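Local coordinates for 5' nucleotidase family protein (Staphylococcus aureus subsp. aureus, PDB 4Q7F) that binds a manganese ion and a magnesium ion in a calcineurin-like phosphoesterase domain that is joined to a 5'-nucleotidase C-terminal domain, at residues Pro168-Pro173 and Asn476-Gly482; Phe112-Leu116 and His175-Leu179; Thr163-Ile167 and Thr224-Glu228; Pro387-Lys391 and Gln498-Leu504. All coordinates share one frame; numbering follows the deposited sequence.

Interaction 1. Residues Pro168-Pro173 and Asn476-Gly482; sequences PHWEQP and NYRAVGG. With 3D1 ((2R,3S,5R)-5-(6-amino-9H-purin-9-yl)-tetrahydro-2-(hydroxymethyl)furan-3-ol), chain D.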
# COMPACT_ATOMS: atom_id res chain seq x y z
N PRO A 168 -11.84 -2.32 -5.70
CA PRO A 168 -12.63 -1.31 -6.41
C PRO A 168 -12.62 0.07 -5.78
O PRO A 168 -12.85 1.05 -6.48
CB PRO A 168 -14.05 -1.91 -6.39
CG PRO A 168 -13.81 -3.38 -6.41
CD PRO A 168 -12.62 -3.55 -5.49
N HIS A 169 -12.35 0.15 -4.48
CA HIS A 169 -12.30 1.45 -3.80
C HIS A 169 -10.98 2.18 -4.01
O HIS A 169 -10.85 3.32 -3.56
CB HIS A 169 -12.51 1.26 -2.31
CG HIS A 169 -13.89 0.78 -1.95
ND1 HIS A 169 -14.85 1.62 -1.45
CD2 HIS A 169 -14.45 -0.44 -2.03
CE1 HIS A 169 -15.96 0.94 -1.23
NE2 HIS A 169 -15.74 -0.32 -1.56
N TRP A 170 -10.03 1.57 -4.73
CA TRP A 170 -8.72 2.20 -4.93
C TRP A 170 -8.18 2.28 -6.36
O TRP A 170 -7.57 3.28 -6.75
CB TRP A 170 -7.63 1.43 -4.14
CG TRP A 170 -7.94 1.16 -2.68
CD1 TRP A 170 -8.42 2.06 -1.75
CD2 TRP A 170 -7.74 -0.07 -1.99
NE1 TRP A 170 -8.55 1.43 -0.52
CE2 TRP A 170 -8.14 0.13 -0.65
CE3 TRP A 170 -7.27 -1.35 -2.37
CZ2 TRP A 170 -8.08 -0.89 0.30
CZ3 TRP A 170 -7.23 -2.34 -1.42
CH2 TRP A 170 -7.64 -2.12 -0.11
N GLU A 171 -8.39 1.23 -7.11
CA GLU A 171 -7.73 1.06 -8.40
C GLU A 171 -8.36 1.80 -9.58
O GLU A 171 -9.54 2.18 -9.53
CB GLU A 171 -7.65 -0.46 -8.69
CG GLU A 171 -6.75 -0.84 -9.86
CD GLU A 171 -5.36 -0.26 -9.69
OE1 GLU A 171 -5.05 0.71 -10.43
OE2 GLU A 171 -4.65 -0.70 -8.76
N GLN A 172 -7.56 2.03 -10.62
CA GLN A 172 -8.03 2.61 -11.87
C GLN A 172 -9.14 1.69 -12.36
O GLN A 172 -8.93 0.47 -12.39
CB GLN A 172 -6.92 2.57 -12.92
CG GLN A 172 -5.68 3.39 -12.64
CD GLN A 172 -5.88 4.86 -12.88
OE1 GLN A 172 -7.00 5.35 -12.84
NE2 GLN A 172 -4.79 5.56 -13.14
N PRO A 173 -10.31 2.24 -12.72
CA PRO A 173 -11.43 1.42 -13.26
C PRO A 173 -11.02 0.58 -14.47
O PRO A 173 -11.37 -0.59 -14.56
CB PRO A 173 -12.47 2.46 -13.66
CG PRO A 173 -12.21 3.60 -12.76
CD PRO A 173 -10.71 3.65 -12.60
N ASN A 476 -6.87 9.62 -8.81
CA ASN A 476 -7.77 8.51 -9.14
C ASN A 476 -8.16 7.66 -7.93
O ASN A 476 -9.26 7.09 -7.90
CB ASN A 476 -7.20 7.61 -10.22
CG ASN A 476 -6.01 6.84 -9.76
OD1 ASN A 476 -4.93 7.40 -9.56
ND2 ASN A 476 -6.17 5.54 -9.61
N TYR A 477 -7.26 7.62 -6.95
CA TYR A 477 -7.50 6.87 -5.70
C TYR A 477 -8.69 7.50 -5.01
O TYR A 477 -9.66 6.83 -4.67
CB TYR A 477 -6.25 6.95 -4.81
CG TYR A 477 -6.27 6.17 -3.52
CD1 TYR A 477 -5.96 4.82 -3.51
CD2 TYR A 477 -6.54 6.80 -2.31
CE1 TYR A 477 -5.96 4.09 -2.34
CE2 TYR A 477 -6.54 6.09 -1.12
CZ TYR A 477 -6.24 4.73 -1.15
OH TYR A 477 -6.21 4.01 0.01
N ARG A 478 -8.61 8.81 -4.81
CA ARG A 478 -9.72 9.53 -4.21
C ARG A 478 -11.02 9.42 -5.02
O ARG A 478 -12.09 9.28 -4.43
CB ARG A 478 -9.37 10.99 -4.03
CG ARG A 478 -8.40 11.25 -2.92
CD ARG A 478 -9.06 11.15 -1.55
NE ARG A 478 -8.07 11.54 -0.56
CZ ARG A 478 -7.27 10.72 0.11
NH1 ARG A 478 -7.33 9.39 -0.02
NH2 ARG A 478 -6.39 11.25 0.94
N ALA A 479 -10.93 9.51 -6.35
CA ALA A 479 -12.09 9.46 -7.24
C ALA A 479 -12.99 8.24 -7.04
O ALA A 479 -14.22 8.36 -7.20
CB ALA A 479 -11.66 9.57 -8.71
N VAL A 480 -12.42 7.09 -6.70
CA VAL A 480 -13.22 5.90 -6.43
C VAL A 480 -13.47 5.67 -4.92
O VAL A 480 -13.92 4.60 -4.52
CB VAL A 480 -12.60 4.63 -7.07
CG1 VAL A 480 -12.64 4.77 -8.60
CG2 VAL A 480 -11.20 4.41 -6.58
N GLY A 481 -13.18 6.67 -4.11
CA GLY A 481 -13.46 6.62 -2.65
C GLY A 481 -12.34 6.25 -1.69
O GLY A 481 -12.59 6.09 -0.48
N GLY A 482 -11.13 6.09 -2.21
CA GLY A 482 -10.00 5.66 -1.41
C GLY A 482 -9.80 6.54 -0.21
O GLY A 482 -9.89 7.76 -0.31
O5' 3D1 D . -5.59 0.63 2.15
C5' 3D1 D . -5.12 1.58 1.20
C4' 3D1 D . -4.02 0.98 0.34
O4' 3D1 D . -3.80 1.88 -0.73
C1' 3D1 D . -2.52 2.51 -0.65
N9 3D1 D . -2.67 3.96 -0.98
C4 3D1 D . -2.65 4.39 -2.23
N3 3D1 D . -2.51 3.78 -3.43
C2 3D1 D . -2.53 4.49 -4.57
N1 3D1 D . -2.70 5.84 -4.59
C6 3D1 D . -2.85 6.57 -3.46
N6 3D1 D . -3.03 7.92 -3.53
C5 3D1 D . -2.85 5.85 -2.17
N7 3D1 D . -2.97 6.16 -0.87
C8 3D1 D . -2.87 5.01 -0.15
C2' 3D1 D . -1.97 2.18 0.73
C3' 3D1 D . -2.65 0.86 1.01
O3' 3D1 D . -1.88 -0.19 0.38
O HOH W 1 -15.17 2.70 -5.82
O HOH W 2 -14.60 4.00 -0.36
O HOH W 3 -9.24 4.99 -9.73
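One water between E171 and N476 is gripped from three directions: it donates to N476 O at 2.8 Å, accepts from N476 ND2 and donates weakly to E171 O. In one of two conformers of Q172, its amide stacks on that of N476, planes 22° apart, with Q172 OE1 3.3 Å from N476 ND2 at an angle too poor for a bond, and its NE2 bonds to T389 OG1. N476 OD1 accepts from T389 N. A second water donates to P168 O and, at 2.6 Å, to V480 O. V480 CG2 presses on H169 O at 3.2 Å. Here a loop of the calcineurin-like domain meets a short helix of the C-terminal domain, and that helix ends in a Schellman motif: G482 N returns to Y477 O and G481 N to R478 O, with G481 at positive phi. The turn brings G482 CA over one face of the Y477 ring, 3.5 Å above its plane, while the opposite face carries the purine of 3D1, whose C5 sits 3.4 Å above the centre. With CG anti to the backbone N (chi1 -176°), Y477 runs alongside W170. The rings are nearly parallel, 8° apart, yet barely overlap, and W170 CD1 approaches Y477 CE1 to 3.2 Å. The indole offers a face to C5' of 3D1.

Interaction 2. Residues Phe112-Leu116 and His175-Leu179; sequences FNYGL and HIQSL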
# COMPACT_ATOMS: atom_id res chain seq x y z
N PHE A 112 -2.24 -4.61 -9.27
CA PHE A 112 -3.09 -4.10 -10.34
C PHE A 112 -2.76 -2.65 -10.76
O PHE A 112 -3.25 -2.19 -11.79
CB PHE A 112 -4.57 -4.19 -9.89
CG PHE A 112 -5.03 -5.60 -9.61
CD1 PHE A 112 -5.56 -6.39 -10.64
CD2 PHE A 112 -4.90 -6.17 -8.34
CE1 PHE A 112 -5.98 -7.69 -10.40
CE2 PHE A 112 -5.29 -7.48 -8.09
CZ PHE A 112 -5.86 -8.23 -9.12
N ASN A 113 -1.91 -1.96 -9.99
CA ASN A 113 -1.56 -0.56 -10.22
C ASN A 113 -1.07 -0.20 -11.61
O ASN A 113 -1.17 0.95 -11.99
CB ASN A 113 -0.44 -0.10 -9.25
CG ASN A 113 -0.92 0.23 -7.84
OD1 ASN A 113 -0.12 0.69 -7.01
ND2 ASN A 113 -2.21 0.04 -7.55
N TYR A 114 -0.50 -1.15 -12.34
CA TYR A 114 0.03 -0.85 -13.67
C TYR A 114 -0.77 -1.48 -14.80
O TYR A 114 -0.29 -1.55 -15.93
CB TYR A 114 1.48 -1.32 -13.76
CG TYR A 114 2.42 -0.68 -12.75
CD1 TYR A 114 2.70 0.68 -12.81
CD2 TYR A 114 3.04 -1.44 -11.76
CE1 TYR A 114 3.57 1.26 -11.90
CE2 TYR A 114 3.91 -0.87 -10.85
CZ TYR A 114 4.17 0.48 -10.93
OH TYR A 114 5.05 1.05 -10.02
N GLY A 115 -1.98 -1.95 -14.51
CA GLY A 115 -2.82 -2.56 -15.52
C GLY A 115 -2.84 -4.08 -15.48
O GLY A 115 -1.91 -4.72 -15.00
N LEU A 116 -3.92 -4.65 -16.02
CA LEU A 116 -4.09 -6.08 -15.99
C LEU A 116 -3.10 -6.83 -16.89
O LEU A 116 -2.59 -7.86 -16.47
CB LEU A 116 -5.54 -6.45 -16.31
CG LEU A 116 -5.94 -7.88 -15.94
CD1 LEU A 116 -5.70 -8.13 -14.46
CD2 LEU A 116 -7.41 -8.17 -16.30
N HIS A 175 -8.25 -0.73 -15.08
CA HIS A 175 -7.39 -1.84 -14.69
C HIS A 175 -8.12 -3.06 -14.14
O HIS A 175 -7.57 -4.15 -14.13
CB HIS A 175 -6.32 -1.44 -13.67
CG HIS A 175 -5.34 -0.44 -14.17
ND1 HIS A 175 -4.51 0.28 -13.33
CD2 HIS A 175 -5.11 0.03 -15.42
CE1 HIS A 175 -3.77 1.10 -14.05
NE2 HIS A 175 -4.13 0.98 -15.31
N ILE A 176 -9.37 -2.88 -13.70
CA ILE A 176 -10.11 -3.99 -13.10
C ILE A 176 -11.48 -4.25 -13.70
O ILE A 176 -12.24 -5.04 -13.15
CB ILE A 176 -10.32 -3.76 -11.59
CG1 ILE A 176 -11.16 -2.49 -11.36
CG2 ILE A 176 -8.99 -3.63 -10.89
CD1 ILE A 176 -11.53 -2.26 -9.91
N GLN A 177 -11.79 -3.59 -14.81
CA GLN A 177 -13.14 -3.63 -15.43
C GLN A 177 -13.77 -5.01 -15.68
O GLN A 177 -15.00 -5.14 -15.65
CB GLN A 177 -13.19 -2.74 -16.70
CG GLN A 177 -12.19 -3.09 -17.81
CD GLN A 177 -12.57 -4.32 -18.61
OE1 GLN A 177 -13.75 -4.64 -18.77
NE2 GLN A 177 -11.58 -5.00 -19.17
N SER A 178 -12.95 -6.03 -15.93
CA SER A 178 -13.45 -7.38 -16.20
C SER A 178 -13.41 -8.30 -14.98
O SER A 178 -13.72 -9.49 -15.07
CB SER A 178 -12.58 -8.02 -17.29
OG SER A 178 -11.22 -8.08 -16.87
N LEU A 179 -13.05 -7.73 -13.83
CA LEU A 179 -12.86 -8.53 -12.63
C LEU A 179 -13.99 -8.44 -11.64
O LEU A 179 -14.68 -7.43 -11.55
CB LEU A 179 -11.56 -8.10 -11.92
CG LEU A 179 -10.29 -8.03 -12.78
CD1 LEU A 179 -9.09 -7.67 -11.90
CD2 LEU A 179 -10.03 -9.32 -13.53
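H175 pushes its imidazole against the turn F112-G115, and the fit is made by a flat ring lying along backbone. G115 N stands 3.5 Å above the centre of one ring face. G115 CA follows beside it as a CH-pi contact, 3.6 Å from the ring centroid and 17° off the normal, and the carbonyl carbon of Y114 lies over the same face nearer the rim. With no side chain on G115, and with its positive phi turning the chain out of the type I turn, the backbone itself forms the surface on which the ring rests. The carbonyl oxygen of N113 approaches obliquely, 3.3 Å from H175 CE1. H175 ND1 is bonded to E171 OE1, which fixes the rotation of the imidazole.

A second, apolar fit lies further along. L179 comes from the direction opposite to F112 and spreads its two methyls like a fork: CD1 reaches F112 CE1 at 3.5 Å, while CD2 reaches L116 CD2 at 4.0 Å. L116, its CG anti to the backbone N (chi1 -164°), lodges that same CD2 beside S178 OG at 3.9 Å, in the type I turn I176-L179. I176 CG2 only grazes F112 CD1.

G115 is the N-cap of helix 116-125, so the imidazole packs at that helix's start. Strand 135-137 adds E137 beside L116, S178 and L179, and I135 beside F112, while Y114 turns away to helix 78-85, against C80 and I84.

Interaction 3. Residues Thr163-Ile167 and Thr224-Glu228; sequences TTQFI and TGENE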
# COMPACT_ATOMS: atom_id res chain seq x y z
N THR A 163 -7.26 -12.51 -1.37
CA THR A 163 -6.88 -11.11 -1.49
C THR A 163 -8.01 -10.17 -1.00
O THR A 163 -9.20 -10.45 -1.15
CB THR A 163 -6.56 -10.78 -2.97
OG1 THR A 163 -5.48 -11.61 -3.44
CG2 THR A 163 -6.18 -9.33 -3.12
N THR A 164 -7.62 -9.08 -0.37
CA THR A 164 -8.63 -8.06 0.05
C THR A 164 -9.61 -7.74 -1.09
O THR A 164 -9.22 -7.46 -2.24
CB THR A 164 -7.94 -6.79 0.57
OG1 THR A 164 -8.94 -5.79 0.92
CG2 THR A 164 -6.99 -6.22 -0.49
N GLN A 165 -10.90 -7.79 -0.76
CA GLN A 165 -11.95 -7.53 -1.75
C GLN A 165 -12.10 -6.04 -2.07
O GLN A 165 -12.77 -5.71 -3.03
CB GLN A 165 -13.31 -8.02 -1.21
CG GLN A 165 -13.83 -7.22 -0.01
CD GLN A 165 -15.04 -7.85 0.64
OE1 GLN A 165 -15.93 -8.33 -0.03
NE2 GLN A 165 -15.08 -7.83 1.97
N PHE A 166 -11.41 -5.18 -1.35
CA PHE A 166 -11.66 -3.72 -1.42
C PHE A 166 -11.02 -2.99 -2.60
O PHE A 166 -11.14 -1.79 -2.70
CB PHE A 166 -11.18 -3.10 -0.10
CG PHE A 166 -12.08 -2.04 0.45
CD1 PHE A 166 -13.33 -2.39 0.93
CD2 PHE A 166 -11.66 -0.73 0.59
CE1 PHE A 166 -14.16 -1.44 1.48
CE2 PHE A 166 -12.48 0.22 1.15
CZ PHE A 166 -13.74 -0.13 1.59
N ILE A 167 -10.37 -3.73 -3.50
CA ILE A 167 -9.70 -3.16 -4.67
C ILE A 167 -10.50 -2.11 -5.48
O ILE A 167 -9.91 -1.12 -5.93
CB ILE A 167 -9.09 -4.27 -5.55
CG1 ILE A 167 -7.95 -4.97 -4.76
CG2 ILE A 167 -8.56 -3.69 -6.85
CD1 ILE A 167 -7.38 -6.26 -5.36
N THR A 224 -15.56 -2.04 7.10
CA THR A 224 -15.92 -1.91 5.68
C THR A 224 -15.81 -3.18 4.84
O THR A 224 -16.28 -3.22 3.71
CB THR A 224 -14.99 -0.88 4.99
OG1 THR A 224 -13.64 -1.34 5.05
CG2 THR A 224 -15.08 0.47 5.67
N GLY A 225 -15.17 -4.21 5.37
CA GLY A 225 -14.96 -5.44 4.60
C GLY A 225 -13.58 -5.44 3.94
O GLY A 225 -13.16 -6.46 3.36
N GLU A 226 -12.87 -4.31 4.00
CA GLU A 226 -11.51 -4.23 3.47
C GLU A 226 -10.66 -5.33 4.08
O GLU A 226 -9.95 -6.06 3.39
CB GLU A 226 -10.85 -2.87 3.78
CG GLU A 226 -9.34 -2.86 3.45
CD GLU A 226 -8.63 -1.55 3.78
OE1 GLU A 226 -7.39 -1.50 3.64
OE2 GLU A 226 -9.30 -0.58 4.20
N ASN A 227 -10.75 -5.42 5.41
CA ASN A 227 -10.00 -6.39 6.19
C ASN A 227 -10.98 -7.30 6.87
O ASN A 227 -11.89 -6.84 7.58
CB ASN A 227 -9.16 -5.65 7.23
CG ASN A 227 -8.04 -4.85 6.60
OD1 ASN A 227 -7.14 -5.42 5.98
ND2 ASN A 227 -8.06 -3.53 6.79
N GLU A 228 -10.82 -8.60 6.64
CA GLU A 228 -11.72 -9.60 7.18
C GLU A 228 -11.00 -10.68 7.99
O GLU A 228 -11.58 -11.73 8.26
CB GLU A 228 -12.43 -10.30 6.01
CG GLU A 228 -12.98 -9.39 4.93
CD GLU A 228 -13.62 -10.16 3.79
OE1 GLU A 228 -14.58 -10.90 4.04
OE2 GLU A 228 -13.19 -9.99 2.64
O HOH W 4 -11.08 -8.49 2.30
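T164, Q165 and F166 follow strand 155-163 of the calcineurin-like domain and meet the loop that T224-E228 forms ahead of helix 229-236, so the contact joins two of the loops around the metal-bearing end of the domain. Two hydrogen bonds cross it. T164 OG1 donates to E226 O at 2.7 Å, in the carbonyl plane and on a lone pair. Q165 NE2 donates to G225 O, also at 2.7 Å and almost straight (170°), although it comes in tilted 34° from that carbonyl's plane. A water accepts from Q165 N at 3.1 Å and lies near E226 O and E228 OE2.

Charge enters through E228, whose carboxylate is held by S183 OG and by the N of A184 and of F185. The start of helix 184-198 would thus favour its negative form.

The nonpolar part belongs to F166. E226 CB sits over one face of its ring, 3.9 Å from the centroid, as a CH-pi contact. From there E226 runs on extended, CG anti to the backbone N (chi1 170°), to H247 and 3D1. At the far end of the ring, F166 CE1 lies 3.6 Å from T224 OG1.

Interaction 4. Residues Pro387-Lys391 and Gln498-Leu504; sequences PNTFK and QVEGAQL. With 3D1 ((2R,3S,5R)-5-(6-amino-9H-purin-9-yl)-tetrahydro-2-(hydroxymethyl)furan-3-ol), chain D.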
# COMPACT_ATOMS: atom_id res chain seq x y z
N PRO A 387 1.40 5.64 -8.53
CA PRO A 387 1.12 5.91 -9.94
C PRO A 387 -0.34 6.38 -10.17
O PRO A 387 -1.10 5.77 -10.92
CB PRO A 387 1.44 4.58 -10.61
CG PRO A 387 1.14 3.54 -9.56
CD PRO A 387 1.30 4.20 -8.22
N ASN A 388 -0.71 7.47 -9.52
CA ASN A 388 -2.04 8.04 -9.65
C ASN A 388 -2.18 9.01 -10.82
O ASN A 388 -1.26 9.79 -11.11
CB ASN A 388 -2.39 8.91 -8.46
CG ASN A 388 -2.37 8.19 -7.14
OD1 ASN A 388 -2.04 8.80 -6.11
ND2 ASN A 388 -2.72 6.93 -7.13
N THR A 389 -3.35 8.98 -11.46
CA THR A 389 -3.69 9.93 -12.50
C THR A 389 -4.71 10.82 -11.79
O THR A 389 -4.95 10.65 -10.59
CB THR A 389 -4.27 9.26 -13.74
OG1 THR A 389 -5.38 8.47 -13.34
CG2 THR A 389 -3.22 8.35 -14.42
N PHE A 390 -5.31 11.76 -12.51
CA PHE A 390 -6.25 12.69 -11.86
C PHE A 390 -7.60 12.82 -12.54
O PHE A 390 -7.77 12.52 -13.72
CB PHE A 390 -5.56 14.04 -11.72
CG PHE A 390 -4.25 13.94 -11.00
CD1 PHE A 390 -3.09 13.62 -11.70
CD2 PHE A 390 -4.20 14.05 -9.61
CE1 PHE A 390 -1.88 13.48 -11.02
CE2 PHE A 390 -3.00 13.90 -8.93
CZ PHE A 390 -1.85 13.63 -9.63
N LYS A 391 -8.57 13.29 -11.77
CA LYS A 391 -9.88 13.47 -12.29
C LYS A 391 -10.49 14.75 -11.75
O LYS A 391 -10.33 15.07 -10.55
CB LYS A 391 -10.77 12.27 -11.98
CG LYS A 391 -10.53 11.07 -12.89
CD LYS A 391 -11.50 9.95 -12.61
CE LYS A 391 -11.48 8.91 -13.71
NZ LYS A 391 -10.12 8.32 -13.90
N GLN A 498 -5.00 11.88 -17.69
CA GLN A 498 -4.16 10.69 -17.77
C GLN A 498 -2.67 10.99 -17.74
O GLN A 498 -1.90 10.53 -18.57
CB GLN A 498 -4.52 9.86 -19.01
CG GLN A 498 -5.88 9.19 -18.90
CD GLN A 498 -5.91 8.10 -17.84
OE1 GLN A 498 -5.00 7.29 -17.76
NE2 GLN A 498 -6.95 8.08 -17.02
N VAL A 499 -2.27 11.78 -16.76
CA VAL A 499 -0.88 12.08 -16.53
C VAL A 499 -0.70 11.69 -15.07
O VAL A 499 -1.45 12.15 -14.20
CB VAL A 499 -0.52 13.56 -16.75
CG1 VAL A 499 0.93 13.81 -16.35
CG2 VAL A 499 -0.77 13.96 -18.20
N GLU A 500 0.27 10.82 -14.80
CA GLU A 500 0.54 10.36 -13.44
C GLU A 500 1.23 11.46 -12.63
O GLU A 500 1.81 12.39 -13.20
CB GLU A 500 1.30 9.01 -13.44
CG GLU A 500 0.36 7.87 -13.81
CD GLU A 500 1.02 6.52 -13.94
OE1 GLU A 500 2.15 6.38 -13.49
OE2 GLU A 500 0.40 5.60 -14.51
N GLY A 501 1.10 11.38 -11.32
CA GLY A 501 1.59 12.41 -10.42
C GLY A 501 3.03 12.85 -10.59
O GLY A 501 3.31 14.03 -10.67
N ALA A 502 3.95 11.90 -10.63
CA ALA A 502 5.36 12.25 -10.77
C ALA A 502 5.59 13.04 -12.07
O ALA A 502 6.22 14.11 -12.04
CB ALA A 502 6.24 11.01 -10.72
N GLN A 503 5.04 12.56 -13.18
CA GLN A 503 5.21 13.24 -14.46
C GLN A 503 4.52 14.62 -14.50
O GLN A 503 5.05 15.57 -15.10
CB GLN A 503 4.67 12.37 -15.58
CG GLN A 503 5.00 12.95 -16.94
CD GLN A 503 6.49 13.06 -17.16
OE1 GLN A 503 7.23 12.13 -16.88
NE2 GLN A 503 6.93 14.19 -17.71
N LEU A 504 3.36 14.73 -13.85
CA LEU A 504 2.66 16.00 -13.80
C LEU A 504 3.55 17.03 -13.11
O LEU A 504 3.68 18.14 -13.61
CB LEU A 504 1.28 15.83 -13.12
CG LEU A 504 0.35 17.04 -13.09
CD1 LEU A 504 -1.10 16.58 -12.90
CD2 LEU A 504 0.76 18.06 -12.04
O5' 3D1 D . -5.59 0.63 2.15
C5' 3D1 D . -5.12 1.58 1.20
C4' 3D1 D . -4.02 0.98 0.34
O4' 3D1 D . -3.80 1.88 -0.73
C1' 3D1 D . -2.52 2.51 -0.65
N9 3D1 D . -2.67 3.96 -0.98
C4 3D1 D . -2.65 4.39 -2.23
N3 3D1 D . -2.51 3.78 -3.43
C2 3D1 D . -2.53 4.49 -4.57
N1 3D1 D . -2.70 5.84 -4.59
C6 3D1 D . -2.85 6.57 -3.46
N6 3D1 D . -3.03 7.92 -3.53
C5 3D1 D . -2.85 5.85 -2.17
N7 3D1 D . -2.97 6.16 -0.87
C8 3D1 D . -2.87 5.01 -0.15
C2' 3D1 D . -1.97 2.18 0.73
C3' 3D1 D . -2.65 0.86 1.01
O3' 3D1 D . -1.88 -0.19 0.38
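The side chain of E500 runs past N388 O, the methyl of T389 and the ring of P387. Its CB is 3.5 Å from N388 O, and its CG meets the methyl CG2 of T389 at 3.7 Å. The extended chain, CD anti to CA (chi2 176°), then brings CD beside P387, where OE1 comes to rest 3.5 Å from P387 CB. E500 is also the N-cap residue of helix 501-511. G501 N donates to N388 O at 2.9 Å, nearly in line with the carbonyl but bent at the hydrogen (N-H...O 133°), while E500 CA gives the same oxygen a CA-H...O contact. The first turn of this helix is thus tied to the chain entering strand 390-396, whose neighbour in the sheet, 493-497, leads back to the helix. F390 packs against the start of the helix. The edge of its ring faces V499 O, 3.3 Å from CD1, and G501 CA lies near the ring plane beyond CZ. V499 O is buried here without a hydrogen-bonding partner in the model. L504 CD1 approaches F390 CE1 at 3.7 Å, and L351 packs on both residues. N388 carries its amide to 3D1. There it makes a pair of bonds: OD1 accepts from N6 of 3D1 at 2.9 Å, and ND2 donates to N1 of 3D1 at 2.8 Å. Y384 OH bonds to N388 OD1 as well.

Overall arrangement
From the N terminus, 112-116 opens first and interaction 2 closes its loop at 175-179. Before that closure, 163-167 starts interaction 3, which ends at 224-228, and 168-173 starts interaction 1, which ends only at 476-482. These three cross one another, and none nests. Interaction 4, from 387-391 to 498-504, crosses interaction 1 but follows interactions 2 and 3 in series. Interactions 2 and 3 stay within the calcineurin-like domain, and interaction 4 ties strand 390-396 to helix 501-511. Interaction 1 spans the two domains and touches the other three, through E171 to N113, W170 to E226 and N476 to T389. Interactions 1, 3 and 4 all reach 3D1, interaction 3 through E226.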